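Side-chain contacts in peroxidase (Cellulomonas bogoriensis 69B4 = DSM 16987, PDB 6QZO), which binds heme b and, as a member of the DyP-type peroxidase family, probably uses hydrogen peroxide to oxidise dyes and other substrates: residues G108-A113 against Q378-G383; E76-G81 against L155-R160; P274-L279 against P285-E290; L206-R209 against L214-H217. All blocks are in the same frame, centred on the assembly; numbering follows the deposited sequence.

Contact 1: residues G108-A113 against Q378-G383; sequences GLLTAA and QRLLEG
Leu-380 pushes one methyl branch, CD2, into the apolar flank that Leu-109 and Leu-110 form on helix 107-113, making a small leucine-rich helix-helix contact at the edge of the N-terminal ferredoxin-like unit. CD2 lies 3.9 Å from Leu-110 CD1, and the methine carbon Leu-110 CG is almost as near, at 4.0 Å. From the next residue back, Leu-109 CD2 approaches the same methyl group, Leu-380 CD2, at 4.2 Å. The extended first torsion of Leu-380 (chi1 174°) carries the branch straight across the gap, whereas Leu-110 folds back beside its own backbone N (chi1 -88°) and meets it at a slant. Leu-109 and Leu-380 instead pass alongside each other in opposite directions.

About a turn further along helix 107-113, and one residue on from Leu-380, Ala-113 and Leu-381 form a second, smaller contact. The join is wholly apolar, with no polar bond between the segments, and the backbones come nearest at this end, with Ala-113 CA and Leu-381 CA 7.6 Å apart.

A second shell of side chains surrounds these leucines. Phe-105, at the end of strand 100-105, touches both Leu-110 and Leu-380, while Val-64 of helix 61-78 backs Leu-109 and Leu-381. Trp-224 and Leu-115 reach Leu-380 from loops. The extreme C-terminus of the chain is thus folded onto its N-terminal half, and the terminal carboxylate of Gly-383 is tied there by a salt bridge from OXT to Arg-118 NH2. At the Ala-113 end the contact finishes with a single methyl pair, Ala-113 CB against Leu-381 CD1 at 4.2 Å.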
loop_
_atom_site.group_PDB
_atom_site.type_symbol
_atom_site.label_atom_id
_atom_site.label_comp_id
_atom_site.label_asym_id
_atom_site.label_seq_id
_atom_site.Cartn_x
_atom_site.Cartn_y
_atom_site.Cartn_z
ATOM N N GLY A 108 5.726 27.864 6.692
ATOM C CA GLY A 108 6.874 28.121 5.802
ATOM C C GLY A 108 6.436 28.579 4.425
ATOM O O GLY A 108 7.188 29.347 3.806
ATOM N N LEU A 109 5.268 28.140 3.951
ATOM C CA LEU A 109 4.741 28.610 2.643
ATOM C C LEU A 109 4.429 30.101 2.750
ATOM O O LEU A 109 4.819 30.847 1.843
ATOM C CB LEU A 109 3.504 27.833 2.204
ATOM C CG LEU A 109 3.003 28.202 0.800
ATOM C CD1 LEU A 109 2.591 26.973 -0.005
ATOM C CD2 LEU A 109 1.841 29.183 0.879
ATOM N N LEU A 110 3.756 30.519 3.818
ATOM C CA LEU A 110 3.358 31.938 4.011
ATOM C C LEU A 110 4.615 32.789 4.195
ATOM O O LEU A 110 4.696 33.866 3.584
ATOM C CB LEU A 110 2.410 32.052 5.205
ATOM C CG LEU A 110 0.944 31.851 4.842
ATOM C CD1 LEU A 110 0.657 30.387 4.579
ATOM C CD2 LEU A 110 0.029 32.384 5.926
ATOM N N THR A 111 5.581 32.292 4.962
ATOM C CA THR A 111 6.907 32.940 5.143
ATOM C C THR A 111 7.544 33.156 3.771
ATOM O O THR A 111 7.927 34.309 3.482
ATOM C CB THR A 111 7.812 32.113 6.061
ATOM O OG1 THR A 111 7.136 32.032 7.308
ATOM C CG2 THR A 111 9.178 32.726 6.267
ATOM N N ALA A 112 7.654 32.100 2.963
ATOM C CA ALA A 112 8.368 32.124 1.666
ATOM C C ALA A 112 7.681 33.112 0.717
ATOM O O ALA A 112 8.402 33.804 0.005
ATOM C CB ALA A 112 8.443 30.729 1.081
ATOM N N ALA A 113 6.345 33.193 0.750
ATOM C CA ALA A 113 5.539 34.106 -0.101
ATOM C C ALA A 113 5.545 35.542 0.444
ATOM O O ALA A 113 5.022 36.423 -0.282
ATOM C CB ALA A 113 4.110 33.611 -0.211
ATOM N N GLN A 378 -5.603 31.033 -4.161
ATOM C CA GLN A 378 -5.571 32.326 -4.897
ATOM C C GLN A 378 -5.848 33.501 -3.936
ATOM O O GLN A 378 -5.124 34.507 -4.031
ATOM C CB GLN A 378 -6.594 32.275 -6.027
ATOM C CG GLN A 378 -6.622 33.529 -6.888
ATOM C CD GLN A 378 -7.522 33.306 -8.077
ATOM O OE1 GLN A 378 -8.239 32.306 -8.161
ATOM N NE2 GLN A 378 -7.472 34.231 -9.019
ATOM N N ARG A 379 -6.850 33.392 -3.060
ATOM C CA ARG A 379 -7.248 34.473 -2.106
ATOM C C ARG A 379 -6.076 34.813 -1.174
ATOM O O ARG A 379 -5.990 35.976 -0.748
ATOM C CB ARG A 379 -8.496 34.096 -1.293
ATOM C CG ARG A 379 -9.795 34.164 -2.084
ATOM C CD ARG A 379 -11.049 33.874 -1.256
ATOM N NE ARG A 379 -11.231 32.444 -1.022
ATOM C CZ ARG A 379 -11.901 31.594 -1.821
ATOM N NH1 ARG A 379 -12.485 32.022 -2.932
ATOM N NH2 ARG A 379 -11.997 30.311 -1.501
ATOM N N LEU A 380 -5.206 33.850 -0.858
ATOM C CA LEU A 380 -3.988 34.132 -0.052
ATOM C C LEU A 380 -2.985 34.936 -0.883
ATOM O O LEU A 380 -2.495 35.966 -0.373
ATOM C CB LEU A 380 -3.351 32.830 0.445
ATOM C CG LEU A 380 -2.007 33.007 1.160
ATOM C CD1 LEU A 380 -2.140 33.957 2.350
ATOM C CD2 LEU A 380 -1.438 31.655 1.576
ATOM N N LEU A 381 -2.643 34.467 -2.087
ATOM C CA LEU A 381 -1.472 34.978 -2.859
ATOM C C LEU A 381 -1.790 36.319 -3.545
ATOM O O LEU A 381 -0.866 36.894 -4.119
ATOM C CB LEU A 381 -1.050 33.922 -3.882
ATOM C CG LEU A 381 -0.110 32.835 -3.417
ATOM C CD1 LEU A 381 1.331 33.340 -3.387
ATOM C CD2 LEU A 381 -0.545 32.218 -2.091
ATOM N N GLU A 382 -3.035 36.815 -3.449
ATOM C CA GLU A 382 -3.480 38.211 -3.741
ATOM C C GLU A 382 -2.567 39.244 -3.023
ATOM O O GLU A 382 -2.218 40.249 -3.651
ATOM C CB GLU A 382 -4.974 38.360 -3.341
ATOM C CG GLU A 382 -5.980 38.845 -4.388
ATOM C CD GLU A 382 -6.211 37.929 -5.571
ATOM O OE1 GLU A 382 -5.418 36.973 -5.773
ATOM O OE2 GLU A 382 -7.176 38.189 -6.300
ATOM N N GLY A 383 -2.178 38.986 -1.779
ATOM C CA GLY A 383 -1.257 39.853 -1.021
ATOM C C GLY A 383 -1.537 39.822 0.467
ATOM O O GLY A 383 -2.329 39.018 0.969
ATOM O OXT GLY A 383 -0.939 40.652 1.169
#

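Contact 2: residues E76-G81 against L155-R160; sequences ERLTTG and LAHAVR
Leu-78 and Ala-158 mark the closest approach of the two backbones, their CA atoms 6.7 Å apart, where the last turn of helix 61-78 draws up to the middle of helix 152-165. Just beyond Leu-78 the first helix is terminated by a Schellman motif: Gly-81, with positive phi, is its C-prime residue, Gly-81 N bonds to Leu-78 O at 3.0 Å, and Arg-82 N reaches back to Arg-77 O. The second segment is helical throughout.

From the first helix, Leu-78 alone makes the side-chain contact, and its two methyl groups divide the work. Its CG lies beside the backbone N (chi1 -67°), which turns the branch across the gap. CD1 settles against the backbone of the facing helix, 4.0 Å from Ala-158 CA and 4.2 Å from Ala-158 CB; the small alanine lets the leucine come this near the helix surface. CD2 meets His-157, at 4.0 Å from the ring carbon CD2 of that histidine. The leucine and histidine side chains run nearly perpendicular to one another, and the methyl group meets the ring obliquely. The polar end of the histidine is occupied by Asp-87, whose OD2 is hydrogen-bonded to NE2 and would help to fix the ring's rotation.

In the fold, these are the two long helices of the N-terminal ferredoxin-like unit. Helix 152-165 rests on the sheet through Ala-158 on Val-147 of strand 143-149 and Val-159 on strand 47-55, while Arg-160 forms salt bridges with Asp-241 and Asp-244 of the second subunit.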
loop_
_atom_site.group_PDB
_atom_site.type_symbol
_atom_site.label_atom_id
_atom_site.label_comp_id
_atom_site.label_asym_id
_atom_site.label_seq_id
_atom_site.Cartn_x
_atom_site.Cartn_y
_atom_site.Cartn_z
ATOM N N GLU A 76 -7.423 19.434 -11.639
ATOM C CA GLU A 76 -8.669 19.536 -12.444
ATOM C C GLU A 76 -8.689 18.410 -13.485
ATOM O O GLU A 76 -9.782 17.871 -13.765
ATOM C CB GLU A 76 -8.793 20.921 -13.088
ATOM C CG GLU A 76 -9.153 22.023 -12.103
ATOM C CD GLU A 76 -9.343 23.411 -12.688
ATOM O OE1 GLU A 76 -9.178 23.570 -13.895
ATOM O OE2 GLU A 76 -9.767 24.305 -11.952
ATOM N N ARG A 77 -7.520 18.065 -14.030
ATOM C CA ARG A 77 -7.365 17.007 -15.066
ATOM C C ARG A 77 -7.426 15.612 -14.439
ATOM O O ARG A 77 -8.279 14.819 -14.862
ATOM C CB ARG A 77 -6.040 17.186 -15.803
ATOM C CG ARG A 77 -6.138 18.168 -16.957
ATOM C CD ARG A 77 -4.832 18.850 -17.283
ATOM N NE ARG A 77 -5.078 19.721 -18.419
ATOM C CZ ARG A 77 -5.205 19.289 -19.669
ATOM N NH1 ARG A 77 -5.057 18.013 -19.962
ATOM N NH2 ARG A 77 -5.443 20.150 -20.634
ATOM N N LEU A 78 -6.532 15.306 -13.504
ATOM C CA LEU A 78 -6.384 13.927 -12.948
ATOM C C LEU A 78 -7.722 13.483 -12.333
ATOM O O LEU A 78 -8.142 12.346 -12.604
ATOM C CB LEU A 78 -5.237 13.884 -11.932
ATOM C CG LEU A 78 -3.830 14.092 -12.505
ATOM C CD1 LEU A 78 -2.815 14.346 -11.395
ATOM C CD2 LEU A 78 -3.389 12.898 -13.338
ATOM N N THR A 79 -8.412 14.366 -11.613
ATOM C CA THR A 79 -9.681 14.051 -10.882
ATOM C C THR A 79 -10.829 13.780 -11.867
ATOM O O THR A 79 -11.836 13.180 -11.429
ATOM C CB THR A 79 -10.047 15.143 -9.867
ATOM O OG1 THR A 79 -10.190 16.379 -10.566
ATOM C CG2 THR A 79 -9.016 15.290 -8.775
ATOM N N THR A 80 -10.686 14.167 -13.140
ATOM C CA THR A 80 -11.703 13.932 -14.201
ATOM C C THR A 80 -11.204 12.852 -15.162
ATOM O O THR A 80 -11.862 12.636 -16.198
ATOM C CB THR A 80 -12.081 15.233 -14.918
ATOM O OG1 THR A 80 -10.907 15.793 -15.511
ATOM C CG2 THR A 80 -12.718 16.237 -13.985
ATOM N N GLY A 81 -10.107 12.175 -14.809
ATOM C CA GLY A 81 -9.559 11.052 -15.588
ATOM C C GLY A 81 -8.912 11.529 -16.880
ATOM O O GLY A 81 -8.929 10.764 -17.879
ATOM N N LEU A 155 -3.577 6.454 -7.665
ATOM C CA LEU A 155 -2.952 7.249 -6.578
ATOM C C LEU A 155 -1.459 7.419 -6.872
ATOM O O LEU A 155 -0.946 8.564 -6.771
ATOM C CB LEU A 155 -3.202 6.522 -5.256
ATOM C CG LEU A 155 -2.794 7.283 -4.001
ATOM C CD1 LEU A 155 -3.604 8.523 -3.894
ATOM C CD2 LEU A 155 -2.994 6.435 -2.752
ATOM N N ALA A 156 -0.788 6.314 -7.217
ATOM C CA ALA A 156 0.653 6.296 -7.553
ATOM C C ALA A 156 0.894 7.281 -8.696
ATOM O O ALA A 156 1.857 8.064 -8.631
ATOM C CB ALA A 156 1.089 4.911 -7.931
ATOM N N HIS A 157 0.045 7.249 -9.717
ATOM C CA HIS A 157 0.177 8.142 -10.895
ATOM C C HIS A 157 0.012 9.599 -10.468
ATOM O O HIS A 157 0.910 10.398 -10.780
ATOM C CB HIS A 157 -0.834 7.819 -11.980
ATOM C CG HIS A 157 -0.592 8.641 -13.193
ATOM N ND1 HIS A 157 0.621 8.627 -13.836
ATOM C CD2 HIS A 157 -1.368 9.514 -13.854
ATOM C CE1 HIS A 157 0.566 9.450 -14.865
ATOM N NE2 HIS A 157 -0.641 10.007 -14.894
ATOM N N ALA A 158 -1.098 9.925 -9.803
ATOM C CA ALA A 158 -1.395 11.292 -9.331
ATOM C C ALA A 158 -0.195 11.845 -8.565
ATOM O O ALA A 158 0.258 12.965 -8.872
ATOM C CB ALA A 158 -2.624 11.280 -8.470
ATOM N N VAL A 159 0.305 11.074 -7.599
ATOM C CA VAL A 159 1.460 11.466 -6.741
ATOM C C VAL A 159 2.673 11.737 -7.637
ATOM O O VAL A 159 3.380 12.747 -7.402
ATOM C CB VAL A 159 1.745 10.382 -5.681
ATOM C CG1 VAL A 159 3.125 10.521 -5.051
ATOM C CG2 VAL A 159 0.656 10.353 -4.611
ATOM N N ARG A 160 2.935 10.872 -8.613
ATOM C CA ARG A 160 4.097 11.025 -9.540
ATOM C C ARG A 160 3.935 12.347 -10.306
ATOM O O ARG A 160 4.921 13.109 -10.402
ATOM C CB ARG A 160 4.183 9.801 -10.463
ATOM C CG ARG A 160 5.208 9.901 -11.590
ATOM C CD ARG A 160 6.631 9.819 -11.105
ATOM N NE ARG A 160 7.631 9.942 -12.156
ATOM C CZ ARG A 160 8.934 10.153 -11.940
ATOM N NH1 ARG A 160 9.398 10.244 -10.706
ATOM N NH2 ARG A 160 9.773 10.319 -12.948
#

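Contact 3: residues P274-L279 against P285-E290; sequences PDLEAL and PVIDLE
The buried part of this contact is the meeting of Ile-287 with Leu-276 and Pro-274, in a long, irregular loop that doubles back on itself near the heme. Ile-287 CD1 lies 3.8 Å from Leu-276 CD2 and 4.0 Å from Pro-274 CB, and the leucine methyl also touches Ile-287 CG2 at 3.9 Å. Thus Leu-276 CD2 is gripped by both branches of the isoleucine, whose CG1 arm bends beside its own backbone N (chi1 -63°) to reach the proline as well.

The Val-286 side is the more solvent-exposed rim, and there the join relies on backbone. Val-286 N donates a nearly straight hydrogen bond (173°) to Ala-278 O at 2.9 Å. A single beta bridge pairs Leu-279 with Pro-285, whose side chains both point away from the opposing segment. Val-286 CG2 rests closely on the facing backbone, 3.6 Å from Ala-278 O, and also touches Ala-278 CB at 4.0 Å. An Asx turn at Asp-275, through OD1 to Glu-277 N, shapes the exposed bend.

Arg-294 fastens both segments from helix 292-296: its NH2 is hydrogen-bonded to Leu-276 O and Ile-287 O. That helix begins with His-292, the axial ligand of the heme iron. Pro-274, packed on Ile-293 of the same helix, has its side chain about 5 Å from the heme.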
loop_
_atom_site.group_PDB
_atom_site.type_symbol
_atom_site.label_atom_id
_atom_site.label_comp_id
_atom_site.label_asym_id
_atom_site.label_seq_id
_atom_site.Cartn_x
_atom_site.Cartn_y
_atom_site.Cartn_z
ATOM N N PRO A 274 -22.907 6.510 24.812
ATOM C CA PRO A 274 -22.221 6.041 26.013
ATOM C C PRO A 274 -22.854 6.654 27.271
ATOM O O PRO A 274 -23.117 7.823 27.261
ATOM C CB PRO A 274 -20.775 6.528 25.834
ATOM C CG PRO A 274 -20.639 6.783 24.342
ATOM C CD PRO A 274 -22.012 7.200 23.872
ATOM N N ASP A 275 -23.088 5.845 28.306
ATOM C CA ASP A 275 -23.599 6.305 29.625
ATOM C C ASP A 275 -22.410 6.423 30.587
ATOM O O ASP A 275 -22.058 5.427 31.232
ATOM C CB ASP A 275 -24.712 5.391 30.132
ATOM C CG ASP A 275 -25.381 5.927 31.389
ATOM O OD1 ASP A 275 -24.897 6.945 31.915
ATOM O OD2 ASP A 275 -26.365 5.327 31.851
ATOM N N LEU A 276 -21.846 7.626 30.692
ATOM C CA LEU A 276 -20.628 7.927 31.485
ATOM C C LEU A 276 -20.979 8.083 32.967
ATOM O O LEU A 276 -20.037 8.239 33.762
ATOM C CB LEU A 276 -19.986 9.200 30.931
ATOM C CG LEU A 276 -19.489 9.095 29.489
ATOM C CD1 LEU A 276 -18.938 10.435 29.009
ATOM C CD2 LEU A 276 -18.422 7.995 29.337
ATOM N N GLU A 277 -22.260 8.012 33.328
ATOM C CA GLU A 277 -22.715 8.090 34.748
ATOM C C GLU A 277 -22.919 6.673 35.309
ATOM O O GLU A 277 -23.075 6.564 36.537
ATOM C CB GLU A 277 -24.011 8.894 34.895
ATOM C CG GLU A 277 -24.067 10.166 34.064
ATOM C CD GLU A 277 -22.946 11.156 34.322
ATOM O OE1 GLU A 277 -22.605 11.365 35.516
ATOM O OE2 GLU A 277 -22.408 11.711 33.324
ATOM N N ALA A 278 -22.907 5.646 34.450
ATOM C CA ALA A 278 -23.258 4.247 34.802
ATOM C C ALA A 278 -22.190 3.626 35.707
ATOM O O ALA A 278 -21.005 3.702 35.359
ATOM C CB ALA A 278 -23.447 3.422 33.549
ATOM N N LEU A 279 -22.614 3.035 36.825
ATOM C CA LEU A 279 -21.743 2.314 37.790
ATOM C C LEU A 279 -22.074 0.815 37.740
ATOM O O LEU A 279 -23.215 0.465 37.378
ATOM C CB LEU A 279 -21.945 2.886 39.201
ATOM C CG LEU A 279 -21.451 4.324 39.414
ATOM C CD1 LEU A 279 -22.093 5.316 38.469
ATOM C CD2 LEU A 279 -21.649 4.756 40.865
ATOM N N PRO A 285 -17.148 3.088 37.896
ATOM C CA PRO A 285 -17.683 3.481 36.588
ATOM C C PRO A 285 -17.566 2.344 35.562
ATOM O O PRO A 285 -16.496 1.755 35.492
ATOM C CB PRO A 285 -16.798 4.661 36.158
ATOM C CG PRO A 285 -16.212 5.184 37.463
ATOM C CD PRO A 285 -16.073 3.977 38.372
ATOM N N VAL A 286 -18.633 2.068 34.796
ATOM C CA VAL A 286 -18.652 0.964 33.789
ATOM C C VAL A 286 -17.643 1.308 32.691
ATOM O O VAL A 286 -16.868 0.433 32.317
ATOM C CB VAL A 286 -20.053 0.718 33.198
ATOM C CG1 VAL A 286 -20.020 -0.313 32.083
ATOM C CG2 VAL A 286 -21.043 0.281 34.255
ATOM N N ILE A 287 -17.682 2.548 32.198
ATOM C CA ILE A 287 -16.627 3.115 31.312
ATOM C C ILE A 287 -15.584 3.756 32.221
ATOM O O ILE A 287 -15.975 4.610 33.065
ATOM C CB ILE A 287 -17.221 4.110 30.298
ATOM C CG1 ILE A 287 -18.213 3.406 29.359
ATOM C CG2 ILE A 287 -16.112 4.810 29.524
ATOM C CD1 ILE A 287 -19.208 4.312 28.722
ATOM N N ASP A 288 -14.325 3.320 32.097
ATOM C CA ASP A 288 -13.226 3.724 33.012
ATOM C C ASP A 288 -13.091 5.253 32.996
ATOM O O ASP A 288 -13.390 5.876 31.944
ATOM C CB ASP A 288 -11.924 3.030 32.611
ATOM C CG ASP A 288 -10.883 2.996 33.712
ATOM O OD1 ASP A 288 -10.179 4.007 33.872
ATOM O OD2 ASP A 288 -10.807 1.967 34.425
ATOM N N LEU A 289 -12.633 5.832 34.106
ATOM C CA LEU A 289 -12.387 7.296 34.248
ATOM C C LEU A 289 -11.334 7.741 33.228
ATOM O O LEU A 289 -11.345 8.924 32.861
ATOM C CB LEU A 289 -11.933 7.628 35.679
ATOM C CG LEU A 289 -13.023 7.697 36.748
ATOM C CD1 LEU A 289 -12.434 8.103 38.099
ATOM C CD2 LEU A 289 -14.141 8.665 36.372
ATOM N N GLU A 290 -10.473 6.825 32.770
ATOM C CA GLU A 290 -9.329 7.109 31.862
ATOM C C GLU A 290 -9.509 6.387 30.522
ATOM O O GLU A 290 -8.546 6.316 29.754
ATOM C CB GLU A 290 -8.039 6.708 32.576
ATOM C CG GLU A 290 -7.697 7.669 33.705
ATOM C CD GLU A 290 -6.422 7.367 34.458
ATOM O OE1 GLU A 290 -5.895 6.234 34.305
ATOM O OE2 GLU A 290 -5.946 8.282 35.147
#

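Contact 4: residues L206-R209 against L214-H217; sequences LDPR and LLWH
Leu-206 and Leu-215 both hold their first torsions extended (chi1 173° and 175°), each thrusting its branched end toward the opposite segment. Leu-206 CD2 lands over the backbone between Leu-214 and Leu-215, 4.0 Å from Leu-214 O, 4.2 Å from Leu-214 CB and 4.3 Å from Leu-215 CB. In return, Leu-215 CD2 presses on Pro-208 CB at 3.7 Å. The same methyl also covers one face of the Trp-216 indole, offset toward its rim, so that it touches both the proline and the aromatic ring.

The proline is presented by an Asx turn: Asp-207 OD1 accepts Arg-209 N at 2.9 Å, approached from above the carboxylate plane. The carbonyl oxygen of Leu-214, although flanked by a methyl group, is satisfied by Gln-338 NE2.

The contact closes a compact apolar bend in the connection between strands 170-179 and 229-238, linking the two ferredoxin-like units. Heme-binding Ala-204 lies just upstream of Leu-206. On the other segment, Trp-216 stacks with His-36, and Leu-215 O is hydrogen-bonded to Thr-229 OG1 at the start of strand 229-238.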
loop_
_atom_site.group_PDB
_atom_site.type_symbol
_atom_site.label_atom_id
_atom_site.label_comp_id
_atom_site.label_asym_id
_atom_site.label_seq_id
_atom_site.Cartn_x
_atom_site.Cartn_y
_atom_site.Cartn_z
ATOM N N LEU A 206 -17.533 14.395 14.331
ATOM C CA LEU A 206 -18.176 15.688 13.995
ATOM C C LEU A 206 -19.084 15.467 12.783
ATOM O O LEU A 206 -18.624 14.843 11.806
ATOM C CB LEU A 206 -17.087 16.721 13.696
ATOM C CG LEU A 206 -17.578 18.065 13.169
ATOM C CD1 LEU A 206 -18.635 18.646 14.102
ATOM C CD2 LEU A 206 -16.421 19.044 13.003
ATOM N N ASP A 207 -20.335 15.914 12.873
ATOM C CA ASP A 207 -21.277 15.973 11.725
ATOM C C ASP A 207 -21.224 17.372 11.121
ATOM O O ASP A 207 -21.811 18.310 11.654
ATOM C CB ASP A 207 -22.712 15.631 12.128
ATOM C CG ASP A 207 -23.643 15.473 10.944
ATOM O OD1 ASP A 207 -23.240 15.845 9.822
ATOM O OD2 ASP A 207 -24.753 14.960 11.148
ATOM N N PRO A 208 -20.537 17.555 9.972
ATOM C CA PRO A 208 -20.476 18.871 9.329
ATOM C C PRO A 208 -21.802 19.363 8.721
ATOM O O PRO A 208 -21.867 20.521 8.357
ATOM C CB PRO A 208 -19.400 18.671 8.250
ATOM C CG PRO A 208 -19.468 17.192 7.924
ATOM C CD PRO A 208 -19.786 16.521 9.242
ATOM N N ARG A 209 -22.821 18.501 8.616
ATOM C CA ARG A 209 -24.183 18.884 8.134
ATOM C C ARG A 209 -24.921 19.634 9.251
ATOM O O ARG A 209 -25.666 20.581 8.929
ATOM C CB ARG A 209 -24.977 17.662 7.664
ATOM C CG ARG A 209 -24.309 16.927 6.512
ATOM C CD ARG A 209 -25.142 15.860 5.830
ATOM N NE ARG A 209 -24.478 14.564 5.978
ATOM C CZ ARG A 209 -24.743 13.643 6.910
ATOM N NH1 ARG A 209 -25.713 13.824 7.791
ATOM N NH2 ARG A 209 -24.035 12.523 6.933
ATOM N N LEU A 214 -17.968 24.443 12.985
ATOM C CA LEU A 214 -16.868 23.798 13.751
ATOM C C LEU A 214 -15.827 23.180 12.812
ATOM O O LEU A 214 -14.794 22.717 13.323
ATOM C CB LEU A 214 -17.459 22.735 14.686
ATOM C CG LEU A 214 -18.434 23.253 15.740
ATOM C CD1 LEU A 214 -18.883 22.134 16.675
ATOM C CD2 LEU A 214 -17.817 24.393 16.544
ATOM N N LEU A 215 -16.075 23.186 11.503
ATOM C CA LEU A 215 -15.157 22.643 10.473
ATOM C C LEU A 215 -14.637 23.771 9.581
ATOM O O LEU A 215 -13.405 23.865 9.368
ATOM C CB LEU A 215 -15.930 21.613 9.640
ATOM C CG LEU A 215 -15.178 21.034 8.443
ATOM C CD1 LEU A 215 -13.926 20.330 8.920
ATOM C CD2 LEU A 215 -16.068 20.098 7.644
ATOM N N TRP A 216 -15.562 24.567 9.051
ATOM C CA TRP A 216 -15.329 25.546 7.958
ATOM C C TRP A 216 -15.130 26.950 8.545
ATOM O O TRP A 216 -15.954 27.361 9.384
ATOM C CB TRP A 216 -16.512 25.523 6.992
ATOM C CG TRP A 216 -16.778 24.215 6.307
ATOM C CD1 TRP A 216 -17.979 23.568 6.245
ATOM C CD2 TRP A 216 -15.859 23.425 5.525
ATOM N NE1 TRP A 216 -17.872 22.436 5.485
ATOM C CE2 TRP A 216 -16.586 22.324 5.027
ATOM C CE3 TRP A 216 -14.507 23.540 5.186
ATOM C CZ2 TRP A 216 -15.999 21.340 4.226
ATOM C CZ3 TRP A 216 -13.927 22.578 4.385
ATOM C CH2 TRP A 216 -14.662 21.485 3.922
ATOM N N HIS A 217 -14.070 27.640 8.115
ATOM C CA HIS A 217 -13.830 29.085 8.363
ATOM C C HIS A 217 -14.803 29.869 7.477
ATOM O O HIS A 217 -14.869 29.569 6.267
ATOM C CB HIS A 217 -12.356 29.406 8.079
ATOM C CG HIS A 217 -11.877 30.732 8.559
ATOM N ND1 HIS A 217 -11.963 31.890 7.788
ATOM C CD2 HIS A 217 -11.241 31.072 9.701
ATOM C CE1 HIS A 217 -11.409 32.889 8.448
ATOM N NE2 HIS A 217 -10.967 32.422 9.638
#

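Overall arrangement
Contacts 1, 2 and 4 are buried, whereas contact 3 lies at the surface on the far side of the chain's centre from contacts 1 and 2. The buried ones are joined across their segments by van der Waals contacts, mainly of leucines; contact 3 adds a backbone bond and a bridge. Helix 61-78 takes part directly in contact 2 and also backs contact 1, whose centre is 25 Å away. Contacts 3 and 4 instead tie loops of the C-terminal half, on chain flanking heme-binding residues. Contact 1 has the longest span, bringing the C-terminus to the N-terminal unit and enclosing contacts 3 and 4 along the sequence.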